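Local coordinates for tubulin-like protein CetZ2 (Haloferax volcanii, PDB 4B45) that binds GTP and belongs to the tubulin/FtsZ superfamily as an archaeal cytoskeletal GTPase involved in the control of cell shape, at residues A[257-268]-A[314-325]; A[156-164]-A[217-225]. All coordinates share one frame; numbering follows the deposited sequence.

Following the chain from the N terminus, strand 159-164 comes first, in the GTPase domain. Interaction 2 closes a largely helical excursion of 52 residues when strand 222-231 of the C-terminal domain pairs alongside it. The chain then runs on through helix 240-252 before interaction 1 opens at 257-268, closing 45 residues later with 314-325. The two loops therefore follow one another in series, neither nesting nor crossing. The strands of both contacts belong to one mixed sheet, in which strands 222-231 and 309-319 are neighbours. A second tie is the salt bridge from Arg324 NH2 to Asp164 OD1 (2.6 Å), which links helix 323-340 to the end of strand 159-164.

Interaction 1. Residues A[257-268]-A[314-325]; sequences LPDASDADAALV and VLLGGVERSERV
Two side chains with their first torsions near trans join the loop at 257-260 to the start of helix 323-340: Ser322 carries OG anti to its backbone N (chi1 167°) and Asp259 carries CG likewise (chi1 -164°). Ser322 is the N-cap, and its hydroxyl donates to Pro258 O at 2.9 Å, in the carbonyl plane, while accepting a weak capping bond from Val325 N. Asp259 OD2 takes the amide of Glu323 on its anti side in a nearly straight bond of 2.8 Å, so a carboxylate from across the contact receives an N-H of the first helical turn. Next to this cap, the side chain of Leu257 crosses that of Val325 at about a right angle, with Leu257 CD2 3.7 Å from Val325 CG2, and Val319 lays CG1 against Ala260 CB. Arg324 packs its CG on Leu257 CD1, but its guanidinium turns away to Asp164 and the carbonyl of Pro134.

Further along, strands 263-272 and 309-319 run antiparallel within the C-terminal domain. Ala265-Gly317 and Leu267-Leu315 are hydrogen-bonded pairs; Leu267 and Leu315 both pack on helix 210-217. A classic beta bulge sets Asp264 and Ala265 opposite Gly317, next to the corners that the two segments turn at Asp264 and Gly318. On the face away from Leu267 and Leu315, Leu316 reaches Ala263 through CB, Ala266 through CD2 and Ala260 O through CD1 (3.5 Å). Between the bulge and the cap, Asp262 forms an inverse gamma turn, and its carbonyl accepts from Glu320 N. One water bridges the two segments there, donating to Asp259 O at 2.8 Å and Glu320 O at 2.7 Å and accepting from Asp262 N.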
ATOM      1  N   LEU A 257       3.552   8.038   2.188  1.00 45.33           N
ATOM      2  CA  LEU A 257       3.087   8.995   3.192  1.00 45.26           C
ATOM      3  C   LEU A 257       4.203  10.005   3.510  1.00 46.75           C
ATOM      4  O   LEU A 257       5.261   9.606   3.985  1.00 52.96           O
ATOM      5  CB  LEU A 257       2.769   8.239   4.479  1.00 38.54           C
ATOM      6  CG  LEU A 257       2.410   9.098   5.693  1.00 47.58           C
ATOM      7  CD1 LEU A 257       1.030   9.757   5.496  1.00 47.99           C
ATOM      8  CD2 LEU A 257       2.440   8.257   6.963  1.00 48.97           C
ATOM      9  N   PRO A 258       3.976  11.315   3.272  1.00 49.93           N
ATOM     10  CA  PRO A 258       5.012  12.326   3.568  1.00 44.83           C
ATOM     11  C   PRO A 258       5.463  12.370   5.031  1.00 45.06           C
ATOM     12  O   PRO A 258       4.668  12.113   5.946  1.00 41.61           O
ATOM     13  CB  PRO A 258       4.318  13.655   3.228  1.00 40.61           C
ATOM     14  CG  PRO A 258       3.262  13.288   2.240  1.00 45.76           C
ATOM     15  CD  PRO A 258       2.793  11.910   2.622  1.00 40.85           C
ATOM     16  N   ASP A 259       6.730  12.731   5.236  1.00 46.23           N
ATOM     17  CA  ASP A 259       7.316  12.887   6.571  1.00 44.52           C
ATOM     18  C   ASP A 259       7.213  11.601   7.411  1.00 46.90           C
ATOM     19  O   ASP A 259       6.795  11.634   8.568  1.00 48.26           O
ATOM     20  CB  ASP A 259       6.697  14.089   7.306  1.00 40.03           C
ATOM     21  CG  ASP A 259       7.514  14.523   8.517  1.00 56.35           C
ATOM     22  OD1 ASP A 259       8.749  14.324   8.505  1.00 60.30           O
ATOM     23  OD2 ASP A 259       6.925  15.066   9.481  1.00 58.21           O
ATOM     24  N   ALA A 260       7.627  10.478   6.833  1.00 42.23           N
ATOM     25  CA  ALA A 260       7.533   9.186   7.513  1.00 46.13           C
ATOM     26  C   ALA A 260       8.873   8.646   8.021  1.00 53.12           C
ATOM     27  O   ALA A 260       8.998   7.440   8.244  1.00 51.51           O
ATOM     28  CB  ALA A 260       6.895   8.159   6.585  1.00 43.93           C
ATOM     29  N   SER A 261       9.858   9.523   8.217  1.00 53.77           N
ATOM     30  CA  SER A 261      11.204   9.101   8.639  1.00 56.36           C
ATOM     31  C   SER A 261      11.253   8.445  10.007  1.00 52.34           C
ATOM     32  O   SER A 261      11.941   7.454  10.198  1.00 57.96           O
ATOM     33  CB  SER A 261      12.179  10.283   8.659  1.00 60.93           C
ATOM     34  OG  SER A 261      12.856  10.407   7.428  1.00 72.81           O
ATOM     35  N   ASP A 262      10.549   9.028  10.968  1.00 50.10           N
ATOM     36  CA  ASP A 262      10.618   8.569  12.346  1.00 50.52           C
ATOM     37  C   ASP A 262       9.896   7.228  12.520  1.00 52.62           C
ATOM     38  O   ASP A 262       8.736   7.186  12.909  1.00 57.02           O
ATOM     39  CB  ASP A 262      10.036   9.639  13.266  1.00 54.89           C
ATOM     40  CG  ASP A 262      10.174   9.293  14.727  1.00 62.20           C
ATOM     41  OD1 ASP A 262      10.805   8.262  15.038  1.00 66.55           O
ATOM     42  OD2 ASP A 262       9.648  10.062  15.566  1.00 61.97           O
ATOM     43  N   ALA A 263      10.597   6.134  12.245  1.00 48.77           N
ATOM     44  CA  ALA A 263       9.954   4.826  12.240  1.00 47.60           C
ATOM     45  C   ALA A 263      10.613   3.816  13.174  1.00 47.37           C
ATOM     46  O   ALA A 263      11.802   3.901  13.482  1.00 46.96           O
ATOM     47  CB  ALA A 263       9.891   4.280  10.828  1.00 44.40           C
ATOM     48  N   ASP A 264       9.820   2.854  13.617  1.00 47.50           N
ATOM     49  CA  ASP A 264      10.291   1.837  14.533  1.00 53.41           C
ATOM     50  C   ASP A 264      11.109   0.775  13.796  1.00 48.32           C
ATOM     51  O   ASP A 264      12.038   0.198  14.352  1.00 50.31           O
ATOM     52  CB  ASP A 264       9.097   1.201  15.267  1.00 66.20           C
ATOM     53  CG  ASP A 264       9.514   0.068  16.191  1.00 82.45           C
ATOM     54  OD1 ASP A 264      10.088   0.352  17.267  1.00 92.42           O
ATOM     55  OD2 ASP A 264       9.271  -1.108  15.843  1.00 83.66           O
ATOM     56  N   ALA A 265      10.761   0.512  12.544  1.00 45.08           N
ATOM     57  CA  ALA A 265      11.454  -0.513  11.776  1.00 41.30           C
ATOM     58  C   ALA A 265      11.552  -0.084  10.325  1.00 41.37           C
ATOM     59  O   ALA A 265      10.784   0.758   9.861  1.00 41.89           O
ATOM     60  CB  ALA A 265      10.720  -1.854  11.880  1.00 42.06           C
ATOM     61  N   ALA A 266      12.507  -0.657   9.608  1.00 37.48           N
ATOM     62  CA  ALA A 266      12.677  -0.315   8.213  1.00 39.17           C
ATOM     63  C   ALA A 266      13.234  -1.496   7.457  1.00 41.47           C
ATOM     64  O   ALA A 266      13.936  -2.334   8.023  1.00 43.25           O
ATOM     65  CB  ALA A 266      13.609   0.876   8.074  1.00 35.27           C
ATOM     66  N   LEU A 267      12.914  -1.552   6.172  1.00 38.50           N
ATOM     67  CA  LEU A 267      13.492  -2.542   5.280  1.00 38.16           C
ATOM     68  C   LEU A 267      14.007  -1.843   4.028  1.00 41.15           C
ATOM     69  O   LEU A 267      13.252  -1.206   3.287  1.00 37.57           O
ATOM     70  CB  LEU A 267      12.465  -3.611   4.915  1.00 39.88           C
ATOM     71  CG  LEU A 267      12.938  -4.544   3.812  1.00 38.98           C
ATOM     72  CD1 LEU A 267      14.143  -5.373   4.309  1.00 35.43           C
ATOM     73  CD2 LEU A 267      11.810  -5.438   3.326  1.00 34.01           C
ATOM     74  N   VAL A 268      15.309  -1.961   3.797  1.00 41.80           N
ATOM     75  CA  VAL A 268      15.924  -1.310   2.660  1.00 40.70           C
ATOM     76  C   VAL A 268      16.245  -2.319   1.577  1.00 41.37           C
ATOM     77  O   VAL A 268      17.062  -3.221   1.764  1.00 42.43           O
ATOM     78  CB  VAL A 268      17.219  -0.615   3.067  1.00 43.28           C
ATOM     79  CG1 VAL A 268      17.782   0.167   1.896  1.00 45.95           C
ATOM     80  CG2 VAL A 268      16.958   0.272   4.272  1.00 37.89           C
ATOM     81  N   VAL A 314      12.152   1.373   0.125  1.00 36.69           N
ATOM     82  CA  VAL A 314      12.267   1.362   1.582  1.00 39.03           C
ATOM     83  C   VAL A 314      10.919   1.315   2.288  1.00 44.84           C
ATOM     84  O   VAL A 314      10.151   2.266   2.219  1.00 41.37           O
ATOM     85  CB  VAL A 314      13.015   2.594   2.088  1.00 39.62           C
ATOM     86  CG1 VAL A 314      13.083   2.566   3.598  1.00 44.45           C
ATOM     87  CG2 VAL A 314      14.431   2.636   1.491  1.00 38.64           C
ATOM     88  N   LEU A 315      10.655   0.209   2.983  1.00 39.49           N
ATOM     89  CA  LEU A 315       9.450   0.049   3.788  1.00 38.57           C
ATOM     90  C   LEU A 315       9.739   0.546   5.190  1.00 41.25           C
ATOM     91  O   LEU A 315      10.736   0.154   5.794  1.00 36.49           O
ATOM     92  CB  LEU A 315       9.031  -1.431   3.837  1.00 40.47           C
ATOM     93  CG  LEU A 315       7.821  -1.767   4.724  1.00 46.73           C
ATOM     94  CD1 LEU A 315       6.544  -1.063   4.227  1.00 31.51           C
ATOM     95  CD2 LEU A 315       7.604  -3.288   4.860  1.00 44.33           C
ATOM     96  N   LEU A 316       8.888   1.433   5.698  1.00 40.56           N
ATOM     97  CA  LEU A 316       9.039   1.948   7.052  1.00 37.67           C
ATOM     98  C   LEU A 316       7.855   1.515   7.892  1.00 39.52           C
ATOM     99  O   LEU A 316       6.713   1.857   7.584  1.00 45.36           O
ATOM    100  CB  LEU A 316       9.123   3.470   7.028  1.00 38.28           C
ATOM    101  CG  LEU A 316      10.239   4.032   6.145  1.00 43.50           C
ATOM    102  CD1 LEU A 316       9.833   5.341   5.527  1.00 43.58           C
ATOM    103  CD2 LEU A 316      11.506   4.206   6.964  1.00 37.73           C
ATOM    104  N   GLY A 317       8.120   0.778   8.961  1.00 39.33           N
ATOM    105  CA  GLY A 317       7.044   0.271   9.793  1.00 43.19           C
ATOM    106  C   GLY A 317       6.992   1.031  11.098  1.00 45.16           C
ATOM    107  O   GLY A 317       8.024   1.488  11.590  1.00 42.47           O
ATOM    108  N   GLY A 318       5.794   1.187  11.655  1.00 39.49           N
ATOM    109  CA  GLY A 318       5.631   1.916  12.907  1.00 41.46           C
ATOM    110  C   GLY A 318       6.019   3.376  12.786  1.00 45.64           C
ATOM    111  O   GLY A 318       6.809   3.888  13.577  1.00 49.85           O
ATOM    112  N   VAL A 319       5.469   4.045  11.778  1.00 41.97           N
ATOM    113  CA  VAL A 319       5.759   5.451  11.534  1.00 41.64           C
ATOM    114  C   VAL A 319       5.125   6.337  12.603  1.00 54.29           C
ATOM    115  O   VAL A 319       3.994   6.096  13.027  1.00 60.05           O
ATOM    116  CB  VAL A 319       5.243   5.853  10.155  1.00 44.96           C
ATOM    117  CG1 VAL A 319       5.357   7.361   9.945  1.00 47.74           C
ATOM    118  CG2 VAL A 319       5.988   5.058   9.071  1.00 40.56           C
ATOM    119  N   GLU A 320       5.856   7.354  13.047  1.00 51.00           N
ATOM    120  CA  GLU A 320       5.327   8.281  14.034  1.00 56.87           C
ATOM    121  C   GLU A 320       5.784   9.730  13.839  1.00 52.43           C
ATOM    122  O   GLU A 320       6.731  10.006  13.107  1.00 49.79           O
ATOM    123  CB  GLU A 320       5.635   7.788  15.449  1.00 67.56           C
ATOM    124  CG  GLU A 320       4.481   7.005  16.059  1.00 81.16           C
ATOM    125  CD  GLU A 320       4.930   5.938  17.038  1.00 87.37           C
ATOM    126  OE1 GLU A 320       6.157   5.748  17.195  1.00 92.84           O
ATOM    127  OE2 GLU A 320       4.050   5.285  17.646  1.00 84.33           O
ATOM    128  N   ARG A 321       5.073  10.647  14.484  1.00 54.92           N
ATOM    129  CA  ARG A 321       5.398  12.067  14.439  1.00 59.98           C
ATOM    130  C   ARG A 321       5.472  12.630  13.018  1.00 60.53           C
ATOM    131  O   ARG A 321       6.269  13.525  12.739  1.00 66.61           O
ATOM    132  CB  ARG A 321       6.687  12.337  15.219  1.00 60.50           C
ATOM    133  CG  ARG A 321       6.528  12.053  16.702  1.00 68.85           C
ATOM    134  CD  ARG A 321       7.808  12.270  17.496  1.00 82.40           C
ATOM    135  NE  ARG A 321       7.555  12.101  18.928  1.00 96.30           N
ATOM    136  CZ  ARG A 321       8.480  12.187  19.881  1.00104.26           C
ATOM    137  NH1 ARG A 321       9.747  12.439  19.570  1.00108.11           N
ATOM    138  NH2 ARG A 321       8.133  12.018  21.150  1.00106.17           N
ATOM    139  N   SER A 322       4.635  12.100  12.132  1.00 53.16           N
ATOM    140  CA  SER A 322       4.520  12.600  10.768  1.00 55.38           C
ATOM    141  C   SER A 322       3.628  13.831  10.714  1.00 58.07           C
ATOM    142  O   SER A 322       2.475  13.788  11.141  1.00 63.09           O
ATOM    143  CB  SER A 322       3.931  11.530   9.855  1.00 52.70           C
ATOM    144  OG  SER A 322       3.548  12.092   8.614  1.00 49.09           O
ATOM    145  N   GLU A 323       4.169  14.921  10.177  1.00 55.53           N
ATOM    146  CA  GLU A 323       3.460  16.200  10.093  1.00 52.53           C
ATOM    147  C   GLU A 323       2.128  16.038   9.367  1.00 51.21           C
ATOM    148  O   GLU A 323       1.111  16.592   9.777  1.00 45.59           O
ATOM    149  CB  GLU A 323       4.320  17.222   9.352  1.00 44.83           C
ATOM    150  CG  GLU A 323       4.361  18.597   9.988  1.00 65.43           C
ATOM    151  CD  GLU A 323       5.631  19.363   9.633  1.00 83.76           C
ATOM    152  OE1 GLU A 323       6.394  18.878   8.766  1.00 90.00           O
ATOM    153  OE2 GLU A 323       5.870  20.442  10.228  1.00 87.66           O
ATOM    154  N   ARG A 324       2.164  15.269   8.284  1.00 45.13           N
ATOM    155  CA  ARG A 324       1.009  15.023   7.444  1.00 46.11           C
ATOM    156  C   ARG A 324      -0.079  14.269   8.215  1.00 52.26           C
ATOM    157  O   ARG A 324      -1.247  14.669   8.182  1.00 43.93           O
ATOM    158  CB  ARG A 324       1.433  14.252   6.178  1.00 42.40           C
ATOM    159  CG  ARG A 324       0.272  13.700   5.336  1.00 47.47           C
ATOM    160  CD  ARG A 324      -0.756  14.769   4.947  1.00 51.64           C
ATOM    161  NE  ARG A 324      -1.598  14.273   3.864  1.00 54.19           N
ATOM    162  CZ  ARG A 324      -2.904  14.496   3.740  1.00 49.81           C
ATOM    163  NH1 ARG A 324      -3.568  15.206   4.648  1.00 42.39           N
ATOM    164  NH2 ARG A 324      -3.551  13.984   2.703  1.00 44.37           N
ATOM    165  N   VAL A 325       0.302  13.194   8.910  1.00 49.17           N
ATOM    166  CA  VAL A 325      -0.651  12.468   9.758  1.00 47.20           C
ATOM    167  C   VAL A 325      -1.229  13.353  10.863  1.00 45.54           C
ATOM    168  O   VAL A 325      -2.442  13.402  11.069  1.00 43.86           O
ATOM    169  CB  VAL A 325      -0.029  11.181  10.376  1.00 53.44           C
ATOM    170  CG1 VAL A 325      -1.013  10.512  11.346  1.00 52.12           C
ATOM    171  CG2 VAL A 325       0.328  10.209   9.283  1.00 44.30           C
TER
HETATM  172  O   HOH W   1       8.105  10.493  10.814  1.00 46.73           O

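Interaction 2. Residues A[156-164]-A[217-225]; sequences EADAVLLVD and LRSGGIAAL
Leu217 meets Ala159 through its CB, 4.2 Å from the alanine CB. From here a type I turn, closed by Gly220 N on Leu217 O, swings the chain back toward 158-160. Gly220 and Gly221 both have positive phi, which suits glycine at this bend. The CA of Gly220 lies 3.2 Å from Asp158 O in a C-H...O contact, and Gly221 O accepts a straight bond from Val160 N (3.0 Å, 177°).

Ile222 opens the strand, and its side chain crosses that of Leu162 obliquely. With CG1 beside the backbone N (chi1 -70°), CG2 lies anti to that N, and Ile222 CG2 is 3.7 Å from Leu162 CD1; that leucine methyl also touches Ile222 CD1. Leu162 and Val160 also pack on helix 140-156, at Leu150 and Val153. At Ala223 the parallel pairing continues: its N donates to Val160 O (2.7 Å), and its O accepts from Leu162 N. This is the junction of the tubulin/FtsZ fold at which strand 159-164 of the GTPase domain takes strand 222-231 of the C-terminal domain into the same sheet. The short segments are strongly twisted, 47° apart, and just three backbone bonds join them. Ala223 shares the other face with Leu161, whose CD1 runs on along the diverging strand to the backbone of Ala224 and to Leu225 CB at 3.9 Å.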
ATOM      1  N   GLU A 156      -7.050  -2.671  14.610  1.00 56.39           N
ATOM      2  CA  GLU A 156      -7.523  -3.995  14.228  1.00 61.92           C
ATOM      3  C   GLU A 156      -6.617  -4.727  13.240  1.00 56.55           C
ATOM      4  O   GLU A 156      -6.598  -5.954  13.217  1.00 60.19           O
ATOM      5  CB  GLU A 156      -8.945  -3.929  13.648  1.00 63.69           C
ATOM      6  CG  GLU A 156      -9.970  -3.195  14.507  1.00 71.48           C
ATOM      7  CD  GLU A 156     -10.262  -3.891  15.817  1.00 79.99           C
ATOM      8  OE1 GLU A 156      -9.825  -5.052  15.991  1.00 83.57           O
ATOM      9  OE2 GLU A 156     -10.936  -3.275  16.674  1.00 81.20           O
ATOM     10  N   ALA A 157      -5.902  -3.983  12.405  1.00 46.45           N
ATOM     11  CA  ALA A 157      -5.032  -4.592  11.401  1.00 41.24           C
ATOM     12  C   ALA A 157      -3.648  -4.861  11.977  1.00 40.91           C
ATOM     13  O   ALA A 157      -3.289  -4.337  13.035  1.00 43.16           O
ATOM     14  CB  ALA A 157      -4.929  -3.686  10.168  1.00 41.38           C
ATOM     15  N   ASP A 158      -2.860  -5.675  11.289  1.00 41.51           N
ATOM     16  CA  ASP A 158      -1.507  -5.933  11.771  1.00 42.44           C
ATOM     17  C   ASP A 158      -0.612  -4.770  11.409  1.00 47.97           C
ATOM     18  O   ASP A 158       0.349  -4.484  12.115  1.00 52.54           O
ATOM     19  CB  ASP A 158      -0.957  -7.251  11.248  1.00 44.87           C
ATOM     20  CG  ASP A 158      -1.546  -8.436  11.974  1.00 55.03           C
ATOM     21  OD1 ASP A 158      -1.201  -8.631  13.161  1.00 64.23           O
ATOM     22  OD2 ASP A 158      -2.374  -9.157  11.373  1.00 50.35           O
ATOM     23  N   ALA A 159      -0.944  -4.100  10.306  1.00 48.43           N
ATOM     24  CA  ALA A 159      -0.387  -2.790   9.997  1.00 46.44           C
ATOM     25  C   ALA A 159      -1.201  -2.098   8.917  1.00 46.75           C
ATOM     26  O   ALA A 159      -1.902  -2.739   8.127  1.00 45.33           O
ATOM     27  CB  ALA A 159       1.083  -2.886   9.575  1.00 46.23           C
ATOM     28  N   VAL A 160      -1.090  -0.777   8.888  1.00 40.77           N
ATOM     29  CA  VAL A 160      -1.764   0.027   7.894  1.00 43.26           C
ATOM     30  C   VAL A 160      -0.735   0.759   7.040  1.00 39.05           C
ATOM     31  O   VAL A 160      -0.138   1.733   7.477  1.00 39.23           O
ATOM     32  CB  VAL A 160      -2.732   1.026   8.569  1.00 42.74           C
ATOM     33  CG1 VAL A 160      -3.464   1.875   7.519  1.00 39.97           C
ATOM     34  CG2 VAL A 160      -3.732   0.264   9.422  1.00 43.28           C
ATOM     35  N   LEU A 161      -0.531   0.281   5.816  1.00 41.82           N
ATOM     36  CA  LEU A 161       0.336   0.957   4.866  1.00 38.52           C
ATOM     37  C   LEU A 161      -0.458   2.101   4.210  1.00 41.99           C
ATOM     38  O   LEU A 161      -1.465   1.873   3.536  1.00 39.93           O
ATOM     39  CB  LEU A 161       0.844  -0.050   3.826  1.00 40.88           C
ATOM     40  CG  LEU A 161       1.618   0.469   2.609  1.00 49.14           C
ATOM     41  CD1 LEU A 161       2.822   1.279   3.038  1.00 46.31           C
ATOM     42  CD2 LEU A 161       2.022  -0.692   1.662  1.00 39.94           C
ATOM     43  N   LEU A 162      -0.018   3.333   4.418  1.00 44.47           N
ATOM     44  CA  LEU A 162      -0.796   4.485   3.972  1.00 41.37           C
ATOM     45  C   LEU A 162      -0.315   5.072   2.661  1.00 45.90           C
ATOM     46  O   LEU A 162       0.884   5.253   2.443  1.00 50.83           O
ATOM     47  CB  LEU A 162      -0.790   5.588   5.029  1.00 44.16           C
ATOM     48  CG  LEU A 162      -1.709   5.461   6.244  1.00 47.03           C
ATOM     49  CD1 LEU A 162      -1.580   6.714   7.127  1.00 45.52           C
ATOM     50  CD2 LEU A 162      -3.162   5.244   5.803  1.00 48.99           C
ATOM     51  N   VAL A 163      -1.275   5.385   1.801  1.00 47.16           N
ATOM     52  CA  VAL A 163      -1.032   6.129   0.582  1.00 44.12           C
ATOM     53  C   VAL A 163      -1.694   7.490   0.700  1.00 45.53           C
ATOM     54  O   VAL A 163      -2.918   7.589   0.844  1.00 48.06           O
ATOM     55  CB  VAL A 163      -1.673   5.418  -0.624  1.00 48.87           C
ATOM     56  CG1 VAL A 163      -1.503   6.256  -1.886  1.00 49.98           C
ATOM     57  CG2 VAL A 163      -1.091   4.035  -0.791  1.00 54.91           C
ATOM     58  N   ASP A 164      -0.891   8.541   0.630  1.00 46.92           N
ATOM     59  CA  ASP A 164      -1.408   9.902   0.597  1.00 47.55           C
ATOM     60  C   ASP A 164      -1.645  10.348  -0.858  1.00 49.17           C
ATOM     61  O   ASP A 164      -0.691  10.523  -1.622  1.00 47.59           O
ATOM     62  CB  ASP A 164      -0.410  10.820   1.305  1.00 50.64           C
ATOM     63  CG  ASP A 164      -0.872  12.264   1.378  1.00 53.60           C
ATOM     64  OD1 ASP A 164      -2.056  12.561   1.086  1.00 53.72           O
ATOM     65  OD2 ASP A 164      -0.034  13.113   1.750  1.00 57.10           O
ATOM     66  N   LEU A 217       6.887  -4.989   9.401  1.00 48.68           N
ATOM     67  CA  LEU A 217       5.522  -4.553   9.699  1.00 45.67           C
ATOM     68  C   LEU A 217       5.000  -5.050  11.048  1.00 51.74           C
ATOM     69  O   LEU A 217       3.940  -4.614  11.504  1.00 47.91           O
ATOM     70  CB  LEU A 217       4.580  -5.011   8.588  1.00 47.71           C
ATOM     71  CG  LEU A 217       4.902  -4.347   7.252  1.00 49.44           C
ATOM     72  CD1 LEU A 217       4.096  -4.945   6.126  1.00 43.48           C
ATOM     73  CD2 LEU A 217       4.680  -2.827   7.371  1.00 46.31           C
ATOM     74  N   ARG A 218       5.763  -5.942  11.684  1.00 43.93           N
ATOM     75  CA  ARG A 218       5.336  -6.639  12.894  1.00 52.74           C
ATOM     76  C   ARG A 218       5.009  -5.708  14.061  1.00 55.53           C
ATOM     77  O   ARG A 218       4.161  -6.020  14.899  1.00 59.07           O
ATOM     78  CB  ARG A 218       6.415  -7.643  13.309  1.00 56.78           C
ATOM     79  CG  ARG A 218       5.945  -8.716  14.275  1.00 66.59           C
ATOM     80  CD  ARG A 218       6.937  -9.881  14.320  1.00 66.56           C
ATOM     81  NE  ARG A 218       8.264  -9.474  14.779  1.00 69.83           N
ATOM     82  CZ  ARG A 218       9.339 -10.260  14.743  1.00 74.49           C
ATOM     83  NH1 ARG A 218       9.242 -11.492  14.258  1.00 83.00           N
ATOM     84  NH2 ARG A 218      10.513  -9.822  15.185  1.00 63.24           N
ATOM     85  N   SER A 219       5.687  -4.569  14.111  1.00 50.29           N
ATOM     86  CA  SER A 219       5.466  -3.584  15.161  1.00 62.43           C
ATOM     87  C   SER A 219       4.047  -2.992  15.145  1.00 66.73           C
ATOM     88  O   SER A 219       3.535  -2.552  16.179  1.00 67.14           O
ATOM     89  CB  SER A 219       6.501  -2.467  15.030  1.00 67.89           C
ATOM     90  OG  SER A 219       6.804  -2.226  13.666  1.00 70.35           O
ATOM     91  N   GLY A 220       3.415  -2.977  13.975  1.00 52.87           N
ATOM     92  CA  GLY A 220       2.062  -2.464  13.872  1.00 43.76           C
ATOM     93  C   GLY A 220       1.962  -0.980  13.563  1.00 48.16           C
ATOM     94  O   GLY A 220       2.962  -0.294  13.304  1.00 48.02           O
ATOM     95  N   GLY A 221       0.730  -0.484  13.567  1.00 41.68           N
ATOM     96  CA  GLY A 221       0.460   0.918  13.312  1.00 39.46           C
ATOM     97  C   GLY A 221       0.712   1.309  11.874  1.00 47.23           C
ATOM     98  O   GLY A 221       0.641   0.478  10.970  1.00 48.46           O
ATOM     99  N   ILE A 222       1.035   2.579  11.662  1.00 47.45           N
ATOM    100  CA  ILE A 222       1.141   3.112  10.313  1.00 50.07           C
ATOM    101  C   ILE A 222       2.452   2.741   9.637  1.00 49.97           C
ATOM    102  O   ILE A 222       3.520   2.798  10.251  1.00 49.46           O
ATOM    103  CB  ILE A 222       0.950   4.645  10.312  1.00 51.57           C
ATOM    104  CG1 ILE A 222      -0.502   4.984  10.639  1.00 51.66           C
ATOM    105  CG2 ILE A 222       1.303   5.231   8.969  1.00 51.39           C
ATOM    106  CD1 ILE A 222      -0.736   6.450  10.868  1.00 55.43           C
ATOM    107  N   ALA A 223       2.371   2.350   8.368  1.00 48.47           N
ATOM    108  CA  ALA A 223       3.583   2.116   7.599  1.00 46.92           C
ATOM    109  C   ALA A 223       3.619   2.973   6.338  1.00 49.55           C
ATOM    110  O   ALA A 223       2.574   3.463   5.861  1.00 42.94           O
ATOM    111  CB  ALA A 223       3.739   0.634   7.266  1.00 35.26           C
ATOM    112  N   ALA A 224       4.829   3.178   5.816  1.00 40.07           N
ATOM    113  CA  ALA A 224       4.998   3.923   4.575  1.00 40.21           C
ATOM    114  C   ALA A 224       5.956   3.195   3.660  1.00 40.43           C
ATOM    115  O   ALA A 224       6.795   2.403   4.110  1.00 46.70           O
ATOM    116  CB  ALA A 224       5.475   5.345   4.847  1.00 40.90           C
ATOM    117  N   LEU A 225       5.831   3.444   2.366  1.00 34.40           N
ATOM    118  CA  LEU A 225       6.672   2.742   1.414  1.00 40.09           C
ATOM    119  C   LEU A 225       7.333   3.731   0.485  1.00 40.99           C
ATOM    120  O   LEU A 225       6.656   4.402  -0.276  1.00 39.12           O
ATOM    121  CB  LEU A 225       5.869   1.714   0.614  1.00 39.10           C
ATOM    122  CG  LEU A 225       6.728   0.846  -0.323  1.00 44.48           C
ATOM    123  CD1 LEU A 225       7.893   0.172   0.444  1.00 41.43           C
ATOM    124  CD2 LEU A 225       5.906  -0.209  -1.082  1.00 39.58           C
TER